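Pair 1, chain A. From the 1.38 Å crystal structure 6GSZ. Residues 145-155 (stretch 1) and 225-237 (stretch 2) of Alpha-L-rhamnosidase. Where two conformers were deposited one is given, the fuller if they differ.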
# COMPACT_ATOMS: atom_id res chain seq x y z
N VAL A 145 -18.09 -16.04 -28.29
CA VAL A 145 -18.92 -15.38 -27.28
C VAL A 145 -18.09 -14.68 -26.21
O VAL A 145 -18.60 -13.72 -25.59
CB VAL A 145 -19.91 -16.36 -26.65
CG1 VAL A 145 -20.91 -16.88 -27.70
CG2 VAL A 145 -19.24 -17.50 -25.90
N SER A 146 -16.86 -15.13 -25.95
CA SER A 146 -16.03 -14.51 -24.90
C SER A 146 -14.57 -14.84 -25.16
O SER A 146 -14.27 -15.82 -25.85
CB SER A 146 -16.47 -14.91 -23.49
OG SER A 146 -16.27 -16.29 -23.29
N ALA A 147 -13.67 -14.02 -24.59
CA ALA A 147 -12.27 -14.31 -24.71
C ALA A 147 -11.53 -13.76 -23.50
O ALA A 147 -11.92 -12.72 -22.94
CB ALA A 147 -11.71 -13.77 -26.02
N ARG A 148 -10.44 -14.46 -23.16
CA ARG A 148 -9.59 -14.08 -22.04
C ARG A 148 -8.12 -14.06 -22.45
O ARG A 148 -7.70 -14.87 -23.25
CB ARG A 148 -9.72 -15.07 -20.88
CG ARG A 148 -11.13 -15.19 -20.30
CD ARG A 148 -11.56 -13.94 -19.56
NE ARG A 148 -12.89 -14.07 -19.01
CZ ARG A 148 -14.03 -13.63 -19.58
NH1 ARG A 148 -14.02 -12.95 -20.72
NH2 ARG A 148 -15.17 -13.84 -18.94
N LEU A 149 -7.37 -13.10 -21.88
CA LEU A 149 -5.91 -13.10 -21.98
C LEU A 149 -5.36 -13.29 -20.57
O LEU A 149 -5.74 -12.52 -19.66
CB LEU A 149 -5.38 -11.80 -22.56
CG LEU A 149 -3.86 -11.77 -22.72
CD1 LEU A 149 -3.38 -12.77 -23.77
CD2 LEU A 149 -3.40 -10.38 -23.08
N TYR A 150 -4.51 -14.30 -20.41
CA TYR A 150 -3.80 -14.59 -19.19
C TYR A 150 -2.33 -14.30 -19.45
O TYR A 150 -1.78 -14.78 -20.47
CB TYR A 150 -3.98 -16.05 -18.83
CG TYR A 150 -5.42 -16.45 -18.70
CD1 TYR A 150 -6.12 -16.16 -17.54
CD2 TYR A 150 -6.10 -17.13 -19.69
CE1 TYR A 150 -7.44 -16.56 -17.39
CE2 TYR A 150 -7.41 -17.55 -19.52
CZ TYR A 150 -8.10 -17.25 -18.36
OH TYR A 150 -9.40 -17.70 -18.25
N ILE A 151 -1.68 -13.44 -18.65
CA ILE A 151 -0.39 -12.93 -19.08
C ILE A 151 0.45 -12.50 -17.89
O ILE A 151 -0.06 -11.93 -16.91
CB ILE A 151 -0.61 -11.77 -20.07
CG1 ILE A 151 0.71 -11.19 -20.57
CG2 ILE A 151 -1.54 -10.71 -19.52
CD1 ILE A 151 0.59 -10.35 -21.84
N THR A 152 1.75 -12.73 -18.00
CA THR A 152 2.72 -12.15 -17.12
C THR A 152 4.04 -12.00 -17.85
O THR A 152 4.18 -12.37 -19.01
CB THR A 152 2.90 -12.96 -15.83
OG1 THR A 152 3.60 -12.15 -14.87
CG2 THR A 152 3.63 -14.27 -16.01
N ALA A 153 5.02 -11.42 -17.17
CA ALA A 153 6.34 -11.25 -17.75
C ALA A 153 7.42 -11.56 -16.73
O ALA A 153 7.20 -11.40 -15.50
CB ALA A 153 6.52 -9.82 -18.21
N LEU A 154 8.57 -11.95 -17.25
CA LEU A 154 9.81 -11.92 -16.49
C LEU A 154 10.38 -10.52 -16.73
O LEU A 154 11.17 -10.29 -17.67
CB LEU A 154 10.72 -13.04 -16.95
CG LEU A 154 10.43 -14.43 -16.40
CD1 LEU A 154 9.03 -14.90 -16.71
CD2 LEU A 154 11.50 -15.39 -16.91
N GLY A 155 9.86 -9.56 -15.99
CA GLY A 155 9.95 -8.15 -16.27
C GLY A 155 8.62 -7.51 -16.04
O GLY A 155 7.95 -7.81 -15.02
N ASP A 225 18.22 -12.85 -16.15
CA ASP A 225 18.99 -11.89 -16.93
C ASP A 225 18.39 -11.67 -18.31
O ASP A 225 19.05 -11.01 -19.14
CB ASP A 225 20.45 -12.31 -17.07
CG ASP A 225 20.71 -13.56 -17.87
OD1 ASP A 225 19.76 -14.19 -18.35
OD2 ASP A 225 21.91 -13.83 -18.08
N THR A 226 17.21 -12.22 -18.58
CA THR A 226 16.62 -12.23 -19.93
C THR A 226 15.13 -11.83 -19.87
O THR A 226 14.37 -12.36 -19.05
CB THR A 226 16.81 -13.60 -20.60
OG1 THR A 226 18.21 -13.89 -20.65
CG2 THR A 226 16.26 -13.61 -22.01
N LEU A 227 14.70 -10.84 -20.67
CA LEU A 227 13.29 -10.47 -20.71
C LEU A 227 12.46 -11.63 -21.27
O LEU A 227 12.83 -12.26 -22.24
CB LEU A 227 13.08 -9.25 -21.60
CG LEU A 227 13.85 -8.00 -21.19
CD1 LEU A 227 13.55 -6.83 -22.10
CD2 LEU A 227 13.58 -7.63 -19.77
N GLY A 228 11.34 -11.94 -20.61
CA GLY A 228 10.50 -13.05 -20.98
C GLY A 228 9.02 -12.73 -20.91
O GLY A 228 8.61 -11.88 -20.11
N LEU A 229 8.23 -13.45 -21.71
CA LEU A 229 6.77 -13.25 -21.79
C LEU A 229 6.10 -14.62 -21.64
O LEU A 229 6.48 -15.59 -22.29
CB LEU A 229 6.43 -12.70 -23.18
CG LEU A 229 4.94 -12.61 -23.52
CD1 LEU A 229 4.23 -11.65 -22.60
CD2 LEU A 229 4.73 -12.27 -24.97
N LEU A 230 5.05 -14.68 -20.81
CA LEU A 230 4.15 -15.84 -20.78
C LEU A 230 2.74 -15.32 -21.08
O LEU A 230 2.25 -14.42 -20.35
CB LEU A 230 4.19 -16.48 -19.39
CG LEU A 230 3.24 -17.69 -19.21
CD1 LEU A 230 3.65 -18.85 -20.13
CD2 LEU A 230 3.21 -18.13 -17.75
N SER A 231 2.04 -15.94 -22.04
CA SER A 231 0.75 -15.43 -22.50
C SER A 231 -0.12 -16.62 -22.95
O SER A 231 0.38 -17.47 -23.67
CB SER A 231 0.96 -14.42 -23.61
OG SER A 231 -0.24 -13.82 -24.08
N LEU A 232 -1.39 -16.61 -22.61
CA LEU A 232 -2.35 -17.53 -23.19
C LEU A 232 -3.62 -16.75 -23.49
O LEU A 232 -4.24 -16.19 -22.56
CB LEU A 232 -2.64 -18.69 -22.24
CG LEU A 232 -3.62 -19.74 -22.80
CD1 LEU A 232 -2.99 -20.44 -24.01
CD2 LEU A 232 -4.07 -20.71 -21.69
N LEU A 233 -4.04 -16.75 -24.75
CA LEU A 233 -5.33 -16.22 -25.19
C LEU A 233 -6.28 -17.40 -25.36
O LEU A 233 -5.94 -18.38 -26.01
CB LEU A 233 -5.17 -15.47 -26.50
CG LEU A 233 -6.45 -14.81 -27.01
CD1 LEU A 233 -6.76 -13.57 -26.22
CD2 LEU A 233 -6.33 -14.47 -28.49
N VAL A 234 -7.43 -17.35 -24.68
CA VAL A 234 -8.43 -18.40 -24.75
C VAL A 234 -9.70 -17.77 -25.32
O VAL A 234 -10.28 -16.85 -24.69
CB VAL A 234 -8.70 -19.02 -23.37
CG1 VAL A 234 -9.66 -20.18 -23.51
CG2 VAL A 234 -7.42 -19.49 -22.69
N VAL A 235 -10.18 -18.28 -26.45
CA VAL A 235 -11.40 -17.81 -27.07
C VAL A 235 -12.46 -18.91 -26.95
O VAL A 235 -12.18 -20.07 -27.27
CB VAL A 235 -11.17 -17.46 -28.57
CG1 VAL A 235 -12.44 -16.94 -29.21
CG2 VAL A 235 -10.02 -16.48 -28.76
N THR A 236 -13.60 -18.56 -26.36
CA THR A 236 -14.71 -19.50 -26.24
C THR A 236 -15.67 -19.27 -27.41
O THR A 236 -16.21 -18.20 -27.59
CB THR A 236 -15.46 -19.30 -24.92
OG1 THR A 236 -14.51 -19.49 -23.87
CG2 THR A 236 -16.63 -20.25 -24.77
N LYS A 237 -15.83 -20.32 -28.20
CA LYS A 237 -16.69 -20.29 -29.36
C LYS A 237 -18.15 -20.48 -28.94
O LYS A 237 -18.46 -20.90 -27.80
CB LYS A 237 -16.22 -21.36 -30.35
CG LYS A 237 -14.92 -21.01 -31.04
CD LYS A 237 -14.42 -22.15 -31.89
CE LYS A 237 -13.70 -23.21 -31.09
NZ LYS A 237 -13.65 -24.51 -31.82
O HOH W 1 13.85 -10.05 -17.14

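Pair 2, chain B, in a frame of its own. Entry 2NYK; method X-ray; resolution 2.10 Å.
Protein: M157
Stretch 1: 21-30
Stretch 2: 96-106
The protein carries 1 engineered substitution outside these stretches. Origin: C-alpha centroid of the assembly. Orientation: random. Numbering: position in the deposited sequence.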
# COMPACT_ATOMS: atom_id res chain seq x y z
N PHE B 21 13.31 0.75 -3.80
CA PHE B 21 11.93 0.62 -3.34
C PHE B 21 11.13 -0.27 -4.29
O PHE B 21 11.60 -0.60 -5.36
CB PHE B 21 11.25 1.98 -3.15
CG PHE B 21 10.91 2.72 -4.44
CD1 PHE B 21 9.64 2.63 -5.00
CD2 PHE B 21 11.85 3.56 -5.05
CE1 PHE B 21 9.32 3.31 -6.18
CE2 PHE B 21 11.55 4.28 -6.20
CZ PHE B 21 10.27 4.17 -6.79
N THR B 22 9.94 -0.66 -3.87
CA THR B 22 9.07 -1.52 -4.66
C THR B 22 7.78 -0.77 -4.95
O THR B 22 7.38 0.14 -4.21
CB THR B 22 8.75 -2.87 -3.93
OG1 THR B 22 7.81 -2.63 -2.87
CG2 THR B 22 10.02 -3.50 -3.34
N MET B 23 7.15 -1.14 -6.07
CA MET B 23 5.86 -0.64 -6.46
C MET B 23 5.03 -1.83 -6.89
O MET B 23 5.54 -2.76 -7.55
CB MET B 23 5.99 0.38 -7.59
CG MET B 23 4.69 1.13 -7.92
SD MET B 23 4.95 2.71 -8.85
CE MET B 23 6.58 3.16 -8.29
N GLU B 24 3.76 -1.83 -6.48
CA GLU B 24 2.86 -2.94 -6.78
C GLU B 24 1.72 -2.37 -7.55
O GLU B 24 1.02 -1.47 -7.07
CB GLU B 24 2.38 -3.61 -5.49
CG GLU B 24 3.53 -4.20 -4.57
CD GLU B 24 4.34 -3.15 -3.79
OE1 GLU B 24 3.77 -2.18 -3.26
OE2 GLU B 24 5.58 -3.29 -3.71
N PHE B 25 1.53 -2.87 -8.76
CA PHE B 25 0.45 -2.43 -9.64
C PHE B 25 -0.56 -3.55 -9.66
O PHE B 25 -0.20 -4.71 -9.93
CB PHE B 25 0.97 -2.23 -11.07
CG PHE B 25 2.10 -1.26 -11.18
CD1 PHE B 25 1.85 0.10 -11.36
CD2 PHE B 25 3.43 -1.70 -11.12
CE1 PHE B 25 2.89 1.01 -11.48
CE2 PHE B 25 4.47 -0.83 -11.23
CZ PHE B 25 4.22 0.54 -11.44
N GLU B 26 -1.83 -3.24 -9.37
CA GLU B 26 -2.82 -4.30 -9.34
C GLU B 26 -4.10 -3.90 -10.07
O GLU B 26 -4.57 -2.77 -9.94
CB GLU B 26 -3.13 -4.67 -7.89
CG GLU B 26 -4.21 -5.73 -7.72
CD GLU B 26 -4.24 -6.29 -6.31
OE1 GLU B 26 -5.21 -6.96 -5.94
OE2 GLU B 26 -3.28 -6.06 -5.55
N VAL B 27 -4.67 -4.83 -10.83
CA VAL B 27 -5.92 -4.56 -11.51
C VAL B 27 -6.84 -5.76 -11.34
O VAL B 27 -6.41 -6.91 -11.51
CB VAL B 27 -5.74 -4.29 -13.04
CG1 VAL B 27 -7.09 -4.06 -13.71
CG2 VAL B 27 -4.84 -3.08 -13.26
N THR B 28 -8.09 -5.47 -10.99
CA THR B 28 -9.11 -6.48 -10.84
C THR B 28 -10.27 -6.15 -11.77
O THR B 28 -10.70 -4.99 -11.85
CB THR B 28 -9.62 -6.56 -9.38
OG1 THR B 28 -8.52 -6.89 -8.52
CG2 THR B 28 -10.69 -7.61 -9.25
N VAL B 29 -10.71 -7.14 -12.53
CA VAL B 29 -11.87 -7.02 -13.40
C VAL B 29 -12.88 -8.12 -13.02
O VAL B 29 -12.51 -9.28 -12.88
CB VAL B 29 -11.45 -7.12 -14.89
CG1 VAL B 29 -12.65 -7.35 -15.77
CG2 VAL B 29 -10.70 -5.87 -15.33
N THR B 30 -14.14 -7.74 -12.84
CA THR B 30 -15.19 -8.72 -12.48
C THR B 30 -16.30 -8.68 -13.53
O THR B 30 -16.57 -7.63 -14.10
CB THR B 30 -15.80 -8.45 -11.07
OG1 THR B 30 -14.76 -8.29 -10.10
CG2 THR B 30 -16.72 -9.59 -10.62
N ARG B 96 -14.29 -13.37 -12.05
CA ARG B 96 -13.34 -12.29 -11.88
C ARG B 96 -11.90 -12.68 -12.19
O ARG B 96 -11.53 -13.85 -12.15
CB ARG B 96 -13.44 -11.69 -10.47
CG ARG B 96 -13.24 -12.71 -9.36
CD ARG B 96 -14.11 -12.37 -8.12
NE ARG B 96 -14.02 -10.96 -7.72
CZ ARG B 96 -12.91 -10.37 -7.27
NH1 ARG B 96 -11.78 -11.05 -7.17
NH2 ARG B 96 -12.94 -9.09 -6.93
N ILE B 97 -11.09 -11.68 -12.51
CA ILE B 97 -9.67 -11.91 -12.75
C ILE B 97 -8.87 -10.74 -12.18
O ILE B 97 -9.26 -9.58 -12.30
CB ILE B 97 -9.35 -12.10 -14.25
CG1 ILE B 97 -7.87 -12.43 -14.46
CG2 ILE B 97 -9.75 -10.86 -15.05
CD1 ILE B 97 -7.54 -12.89 -15.85
N CYS B 98 -7.75 -11.06 -11.55
CA CYS B 98 -6.88 -10.05 -11.01
C CYS B 98 -5.45 -10.29 -11.47
O CYS B 98 -5.01 -11.44 -11.59
CB CYS B 98 -6.99 -10.04 -9.49
SG CYS B 98 -5.98 -8.80 -8.69
N VAL B 99 -4.73 -9.20 -11.75
CA VAL B 99 -3.31 -9.27 -12.05
C VAL B 99 -2.56 -8.33 -11.11
O VAL B 99 -3.04 -7.23 -10.83
CB VAL B 99 -3.00 -8.96 -13.55
CG1 VAL B 99 -3.45 -7.52 -13.95
CG2 VAL B 99 -1.52 -9.16 -13.86
N ARG B 100 -1.39 -8.77 -10.63
CA ARG B 100 -0.56 -7.95 -9.75
C ARG B 100 0.91 -8.00 -10.15
O ARG B 100 1.49 -9.08 -10.21
CB ARG B 100 -0.70 -8.44 -8.30
CG ARG B 100 0.08 -7.61 -7.26
CD ARG B 100 -0.06 -8.30 -5.87
NE ARG B 100 0.72 -7.62 -4.82
CZ ARG B 100 0.40 -6.44 -4.26
NH1 ARG B 100 -0.68 -5.78 -4.65
NH2 ARG B 100 1.18 -5.91 -3.32
N TYR B 101 1.51 -6.84 -10.41
CA TYR B 101 2.94 -6.75 -10.70
C TYR B 101 3.59 -6.19 -9.46
O TYR B 101 3.31 -5.05 -9.07
CB TYR B 101 3.22 -5.83 -11.88
CG TYR B 101 2.90 -6.43 -13.24
CD1 TYR B 101 1.59 -6.66 -13.64
CD2 TYR B 101 3.93 -6.78 -14.12
CE1 TYR B 101 1.29 -7.23 -14.89
CE2 TYR B 101 3.65 -7.35 -15.38
CZ TYR B 101 2.34 -7.56 -15.74
OH TYR B 101 2.05 -8.12 -16.97
N ALA B 102 4.42 -7.00 -8.82
CA ALA B 102 5.13 -6.58 -7.63
C ALA B 102 6.58 -6.39 -8.06
O ALA B 102 7.31 -7.38 -8.31
CB ALA B 102 4.99 -7.64 -6.55
N CYS B 103 6.97 -5.12 -8.18
CA CYS B 103 8.25 -4.77 -8.80
C CYS B 103 9.25 -4.12 -7.83
O CYS B 103 8.88 -3.22 -7.06
CB CYS B 103 8.01 -3.82 -9.98
SG CYS B 103 6.93 -4.49 -11.25
N LEU B 104 10.49 -4.57 -7.90
CA LEU B 104 11.57 -4.00 -7.13
C LEU B 104 12.40 -3.13 -8.05
O LEU B 104 12.87 -3.59 -9.08
CB LEU B 104 12.46 -5.12 -6.56
CG LEU B 104 13.80 -4.75 -5.90
CD1 LEU B 104 13.64 -3.89 -4.65
CD2 LEU B 104 14.58 -6.03 -5.57
N PHE B 105 12.58 -1.87 -7.66
CA PHE B 105 13.38 -0.93 -8.44
C PHE B 105 14.76 -0.82 -7.81
O PHE B 105 14.93 -0.14 -6.81
CB PHE B 105 12.70 0.44 -8.52
CG PHE B 105 11.40 0.43 -9.25
CD1 PHE B 105 11.35 0.23 -10.61
CD2 PHE B 105 10.20 0.58 -8.57
CE1 PHE B 105 10.14 0.19 -11.29
CE2 PHE B 105 8.98 0.55 -9.25
CZ PHE B 105 8.95 0.36 -10.62
N LEU B 106 15.72 -1.52 -8.41
CA LEU B 106 17.08 -1.57 -7.90
C LEU B 106 18.03 -0.89 -8.91
O LEU B 106 18.20 -1.38 -10.03
CB LEU B 106 17.50 -3.03 -7.68
CG LEU B 106 18.84 -3.29 -6.98
CD1 LEU B 106 18.92 -2.59 -5.62
CD2 LEU B 106 19.09 -4.80 -6.81
O HOH W 2 1.20 -3.65 -1.78

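Both pairs are two-stranded antiparallel ladders. The angle between N-to-C directions is 165° in pair 1 and 173° in pair 2, the axes approach to 4.6 Å in each, and N, CA and C of 14 central residues superpose with an RMSD of 0.5 Å. The register is also common: Tyr A150 and Leu A232 form a hydrogen-bonded pair (N of Tyr A150 to O of Leu A232 2.9 Å, N of Leu A232 to O of Tyr A150 2.8 Å), and the matched Phe B25 and Tyr B101 do the same, with both N-to-O distances 2.8 Å. Because the backbone supplies these bonds, side chains can vary widely over the same frame.

On the face carrying these aromatic residues, Tyr A150 matches Phe B25 with CA atoms 0.4 Å apart and side-chain centres 1.1 Å apart. Both adopt chi1 m, and both turn a ring edge to the next residue on that face of the partner strand: CE2 of Tyr A150 lies 3.7 Å from CG2 of Val A234, CE2 of Phe B25 4.4 Å from SG of Cys B103. Thr A152 opposite Leu A230 becomes Val B27 opposite Val B99. The contact is alike in length, 4.1 Å from CG2 of Thr A152 to CB of Leu A230 and 4.1 Å from CB of Val B27 to CG1 of Val B99. One step on, Gly A228 takes the place of Ile B97. An ideal CB on Gly A228 would sit 3.4 Å from CB of Leu A154, a tight fit; in pair 2, CG2 of Ile B97 packs 4.1 Å from CB of Val B29.

The other face shows the sharper change in chemistry. Leu A149, Ile A151 and Ser A231 match Glu B24, Glu B26 and Arg B100. In pair 1 all three are buried: CD1 of Leu A149 reaches to 3.3 Å from OG of Ser A231, and CD1 of Ile A151 meets CD1 of Leu A229 at 3.9 Å. In pair 2 the long Arg B100 spans this region. Its NH1 forms a salt bridge with OE2 of Glu B26 at 2.8 Å, although the N-H angle of 129° makes the hydrogen bond weak. CB of Glu B24 lies over one face of the guanidinium, so this acid contributes its aliphatic portion; its OE1 is 4.5 Å from NH2 of Arg B100, well out of the guanidinium plane. Side-chain centres diverge by 3.5 Å at Leu A149/Glu B24 and 3.3 Å at Ser A231/Arg B100, while the corresponding CA atoms stay within 0.6 Å.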